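Local coordinates for adenosine deaminase (Burkholderia ambifaria, PDB 4GXW), which is a zinc-binding amidohydrolase of the adenosine and AMP deaminase family, with a TIM-barrel fold, that may deaminate adenine or adenosine, at residues V110-F115 with D337-D342; V42-F47 with A65-G70. One frame throughout, in Å; residues are numbered along the deposited sequence.

How the contacts relate
Following the chain from the N terminus, contact 2 comes first: 42-47 meets 65-70 only 18 residues on, closing a short, largely helical excursion soon after strand 31-33 and the zinc ligands His-35 and His-37. Contact 1 opens later, on strand 110-117, and closes after 222 residues, when the turn behind helix 325-338 comes back to that strand. The two loops therefore follow one another without nesting or crossing. Contact 1 ties an early strand of the barrel to the last helices of the chain, while contact 2 joins two small helices, 44-54 and 62-67. They lie on opposite sides of the chain's centre, with about 26 Å between their centres.

Contact 1 (V110-F115 with D337-D342); sequences VRHAEF and DGAWVD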
# COMPACT_ATOMS: atom_id res chain seq x y z
N VAL A 110 -2.54 11.26 6.62
CA VAL A 110 -3.24 10.58 5.54
C VAL A 110 -4.71 11.00 5.64
O VAL A 110 -5.36 10.79 6.67
CB VAL A 110 -3.09 9.05 5.62
CG1 VAL A 110 -3.92 8.40 4.52
CG2 VAL A 110 -1.61 8.65 5.49
N ARG A 111 -5.21 11.61 4.57
CA ARG A 111 -6.58 12.13 4.56
C ARG A 111 -7.53 11.18 3.85
O ARG A 111 -8.75 11.28 4.00
CB ARG A 111 -6.61 13.51 3.92
CG ARG A 111 -5.84 14.51 4.75
CD ARG A 111 -5.72 15.87 4.09
NE ARG A 111 -5.04 16.82 4.97
CZ ARG A 111 -4.75 18.07 4.65
NH1 ARG A 111 -5.09 18.54 3.46
NH2 ARG A 111 -4.12 18.86 5.51
N HIS A 112 -6.96 10.24 3.10
CA HIS A 112 -7.72 9.28 2.32
C HIS A 112 -6.85 8.04 2.16
O HIS A 112 -5.72 8.13 1.65
CB HIS A 112 -8.07 9.88 0.95
CG HIS A 112 -8.78 8.93 0.04
ND1 HIS A 112 -10.14 8.71 0.10
CD2 HIS A 112 -8.32 8.14 -0.96
CE1 HIS A 112 -10.49 7.82 -0.81
NE2 HIS A 112 -9.40 7.45 -1.47
N ALA A 113 -7.36 6.89 2.58
CA ALA A 113 -6.63 5.62 2.52
C ALA A 113 -7.45 4.56 1.80
O ALA A 113 -8.61 4.33 2.14
CB ALA A 113 -6.27 5.13 3.92
N GLU A 114 -6.84 3.90 0.81
CA GLU A 114 -7.47 2.77 0.16
C GLU A 114 -6.62 1.56 0.50
O GLU A 114 -5.41 1.57 0.25
CB GLU A 114 -7.55 3.00 -1.36
CG GLU A 114 -8.18 4.35 -1.68
CD GLU A 114 -8.39 4.61 -3.16
OE1 GLU A 114 -8.15 3.71 -3.99
OE2 GLU A 114 -8.81 5.74 -3.49
N PHE A 115 -7.24 0.54 1.10
CA PHE A 115 -6.48 -0.57 1.66
C PHE A 115 -7.00 -1.94 1.22
O PHE A 115 -8.19 -2.09 0.91
CB PHE A 115 -6.38 -0.46 3.19
CG PHE A 115 -7.71 -0.51 3.91
CD1 PHE A 115 -8.46 0.64 4.11
CD2 PHE A 115 -8.19 -1.71 4.42
CE1 PHE A 115 -9.68 0.58 4.80
CE2 PHE A 115 -9.39 -1.76 5.11
CZ PHE A 115 -10.15 -0.62 5.29
N ASP A 337 -4.35 11.92 -8.48
CA ASP A 337 -4.76 11.38 -9.78
C ASP A 337 -5.11 9.90 -9.71
O ASP A 337 -6.06 9.46 -10.35
CB ASP A 337 -3.65 11.55 -10.82
CG ASP A 337 -3.38 13.00 -11.17
OD1 ASP A 337 -4.28 13.84 -10.96
OD2 ASP A 337 -2.27 13.29 -11.67
N GLY A 338 -4.36 9.14 -8.92
CA GLY A 338 -4.58 7.71 -8.86
C GLY A 338 -5.71 7.25 -7.96
O GLY A 338 -6.16 6.11 -8.07
N ALA A 339 -6.18 8.12 -7.07
CA ALA A 339 -7.21 7.74 -6.10
C ALA A 339 -8.54 7.39 -6.76
O ALA A 339 -8.89 7.90 -7.83
CB ALA A 339 -7.39 8.85 -5.06
N TRP A 340 -9.28 6.52 -6.09
CA TRP A 340 -10.57 6.07 -6.58
C TRP A 340 -11.68 6.92 -5.98
O TRP A 340 -12.51 6.45 -5.19
CB TRP A 340 -10.73 4.58 -6.30
CG TRP A 340 -9.84 3.74 -7.18
CD1 TRP A 340 -9.06 4.19 -8.23
CD2 TRP A 340 -9.64 2.33 -7.12
NE1 TRP A 340 -8.40 3.13 -8.81
CE2 TRP A 340 -8.73 1.98 -8.15
CE3 TRP A 340 -10.13 1.32 -6.28
CZ2 TRP A 340 -8.32 0.67 -8.37
CZ3 TRP A 340 -9.72 0.02 -6.51
CH2 TRP A 340 -8.83 -0.29 -7.54
N VAL A 341 -11.67 8.19 -6.36
CA VAL A 341 -12.68 9.16 -5.95
C VAL A 341 -13.11 9.92 -7.20
O VAL A 341 -12.46 9.80 -8.25
CB VAL A 341 -12.15 10.16 -4.89
CG1 VAL A 341 -11.78 9.43 -3.61
CG2 VAL A 341 -10.96 10.97 -5.42
N ASP A 342 -14.18 10.70 -7.11
CA ASP A 342 -14.65 11.38 -8.31
C ASP A 342 -13.82 12.60 -8.70
O ASP A 342 -12.98 13.08 -7.91
CB ASP A 342 -16.16 11.69 -8.27
CG ASP A 342 -16.54 12.65 -7.15
OD1 ASP A 342 -15.68 13.41 -6.67
OD2 ASP A 342 -17.73 12.65 -6.77
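Glu-114 reaches from its strand to the turn 339-341, where its OE2 accepts a hydrogen bond from the backbone N of Trp-340 at 2.8 Å. The same oxygen accepts a second from His-112, two residues back on the strand, at 2.7 Å from NE2 to OE2. OE2 offers its syn lone pair to Trp-340 N and its anti lone pair to His-112 NE2, with OE2 in the plane of the imidazole. This double grip fixes the carboxylate, whose chain runs extended beyond CG (chi2 -176°). OE1 lies 3.6 Å from Trp-340 CG, above the indole plane and toward its rim, and forms a salt bridge with Arg-238, which also makes a cation-pi contact with Trp-340. The arginine would help to balance the buried negative charge. His-112 swings CG anti to its backbone N (chi1 177°), and at the far end of the ring CE1 touches CG1 of Val-341 at 3.5 Å. Trp-340 itself is the centre of an inverse gamma turn between helices 325-338 and 343-371. Strand 110-117 lies between strands 31-33 and 151-159 of the barrel, and Trp-349 of helix 343-371 packs against His-112, Ala-339 and Val-341.

Contact 2 (V42-F47 with A65-G70); sequences VRHDTF and AFYARG
Val-42 O receives the hydroxyl of Tyr-67 at 2.6 Å from O to OH, and takes a second hydrogen bond from Thr-304 OG1. The tyrosine's OH stands above the carbonyl plane, 54° out of it, while Val-42 O lies in the plane of the phenol ring, at its edge. The ring reaches across to the residues leading into helix 44-54. Over one of its faces comes His-44: its CA makes a CH-pi contact, 4.1 Å from the ring centroid, and its imidazole points an edge at the same ring in a T-shaped pair, with CD2 3.9 Å from Tyr-67 CG. At another rim atom of the imidazole, ND1 donates to Asp-45 OD1 at 2.9 Å, the acceptor lying in the ring plane. With CG anti to its backbone N (chi1 -161°), Phe-47 turns its ring to Tyr-67, which directs an edge at its face, an offset edge-to-face pair with Tyr-67 CE1 3.7 Å from Phe-47 CD2. Farther out on the phenylalanine, CZ meets CD2 of Phe-66 at 3.7 Å, the two rings set obliquely. Together the four rings make an aromatic cluster between helices 44-54 and 62-67. Helix 77-87 packs against it through Val-79, which touches both phenylalanines, and through Leu-83 and Leu-87 on Phe-47; Leu-305 of helix 303-306 touches Tyr-67, and helix 91-106 meets Val-42 through Ile-97.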
# COMPACT_ATOMS: atom_id res chain seq x y z
N VAL A 42 -1.50 -4.47 11.43
CA VAL A 42 -1.93 -4.79 12.78
C VAL A 42 -0.86 -4.37 13.80
O VAL A 42 0.31 -4.73 13.66
CB VAL A 42 -2.24 -6.30 12.92
CG1 VAL A 42 -2.67 -6.64 14.33
CG2 VAL A 42 -3.33 -6.70 11.91
N ARG A 43 -1.27 -3.61 14.81
CA ARG A 43 -0.33 -3.18 15.84
C ARG A 43 0.16 -4.38 16.64
O ARG A 43 -0.61 -5.31 16.91
CB ARG A 43 -1.00 -2.19 16.79
CG ARG A 43 -1.48 -0.90 16.14
CD ARG A 43 -2.23 -0.05 17.15
NE ARG A 43 -2.91 1.08 16.53
CZ ARG A 43 -3.89 1.77 17.11
NH1 ARG A 43 -4.29 1.46 18.34
NH2 ARG A 43 -4.46 2.76 16.45
N HIS A 44 1.44 -4.36 17.01
CA HIS A 44 2.02 -5.47 17.77
C HIS A 44 1.16 -5.86 18.97
O HIS A 44 0.89 -7.04 19.18
CB HIS A 44 3.44 -5.11 18.23
CG HIS A 44 4.06 -6.14 19.12
ND1 HIS A 44 3.86 -6.17 20.48
CD2 HIS A 44 4.87 -7.19 18.84
CE1 HIS A 44 4.52 -7.18 21.01
NE2 HIS A 44 5.14 -7.82 20.03
N ASP A 45 0.71 -4.88 19.74
CA ASP A 45 -0.05 -5.19 20.94
C ASP A 45 -1.48 -5.70 20.65
O ASP A 45 -2.06 -6.43 21.45
CB ASP A 45 -0.06 -4.00 21.90
CG ASP A 45 1.32 -3.69 22.45
OD1 ASP A 45 2.27 -4.48 22.22
OD2 ASP A 45 1.47 -2.65 23.13
N THR A 46 -2.03 -5.32 19.51
CA THR A 46 -3.30 -5.88 19.09
C THR A 46 -3.13 -7.33 18.63
O THR A 46 -3.98 -8.18 18.89
CB THR A 46 -3.98 -5.02 18.02
OG1 THR A 46 -4.25 -3.73 18.59
CG2 THR A 46 -5.28 -5.64 17.54
N PHE A 47 -2.01 -7.60 17.96
CA PHE A 47 -1.63 -8.96 17.57
C PHE A 47 -1.56 -9.84 18.82
O PHE A 47 -2.08 -10.96 18.84
CB PHE A 47 -0.29 -8.93 16.82
CG PHE A 47 -0.01 -10.16 15.99
CD1 PHE A 47 0.40 -11.34 16.59
CD2 PHE A 47 -0.13 -10.12 14.61
CE1 PHE A 47 0.67 -12.47 15.82
CE2 PHE A 47 0.14 -11.25 13.84
CZ PHE A 47 0.54 -12.42 14.44
N ALA A 65 9.40 -12.88 16.15
CA ALA A 65 10.05 -13.19 14.88
C ALA A 65 9.13 -12.69 13.77
O ALA A 65 9.58 -12.28 12.70
CB ALA A 65 10.31 -14.67 14.74
N PHE A 66 7.82 -12.72 14.05
CA PHE A 66 6.81 -12.17 13.15
C PHE A 66 7.03 -10.67 12.93
O PHE A 66 6.90 -10.17 11.81
CB PHE A 66 5.40 -12.41 13.71
CG PHE A 66 4.83 -13.77 13.40
CD1 PHE A 66 5.36 -14.54 12.37
CD2 PHE A 66 3.76 -14.27 14.13
CE1 PHE A 66 4.82 -15.78 12.08
CE2 PHE A 66 3.23 -15.52 13.84
CZ PHE A 66 3.76 -16.27 12.82
N TYR A 67 7.35 -9.95 14.01
CA TYR A 67 7.51 -8.50 13.96
C TYR A 67 8.96 -8.02 13.83
O TYR A 67 9.21 -6.82 13.75
CB TYR A 67 6.84 -7.83 15.17
CG TYR A 67 5.35 -7.60 14.98
CD1 TYR A 67 4.45 -8.63 15.18
CD2 TYR A 67 4.86 -6.37 14.57
CE1 TYR A 67 3.09 -8.44 14.99
CE2 TYR A 67 3.50 -6.16 14.38
CZ TYR A 67 2.62 -7.20 14.59
OH TYR A 67 1.27 -7.03 14.41
N ALA A 68 9.90 -8.96 13.80
CA ALA A 68 11.30 -8.61 13.58
C ALA A 68 11.54 -8.26 12.11
O ALA A 68 11.15 -9.01 11.22
CB ALA A 68 12.21 -9.76 14.00
N ARG A 69 12.16 -7.11 11.88
CA ARG A 69 12.43 -6.63 10.54
C ARG A 69 13.93 -6.46 10.33
O ARG A 69 14.52 -5.44 10.71
CB ARG A 69 11.70 -5.31 10.30
CG ARG A 69 11.83 -4.74 8.91
CD ARG A 69 11.19 -5.64 7.87
NE ARG A 69 11.12 -4.98 6.57
CZ ARG A 69 10.58 -5.52 5.49
NH1 ARG A 69 10.06 -6.74 5.54
NH2 ARG A 69 10.56 -4.84 4.35
N GLY A 70 14.56 -7.48 9.73
CA GLY A 70 16.00 -7.55 9.62
C GLY A 70 16.59 -6.95 8.36
O GLY A 70 15.88 -6.33 7.57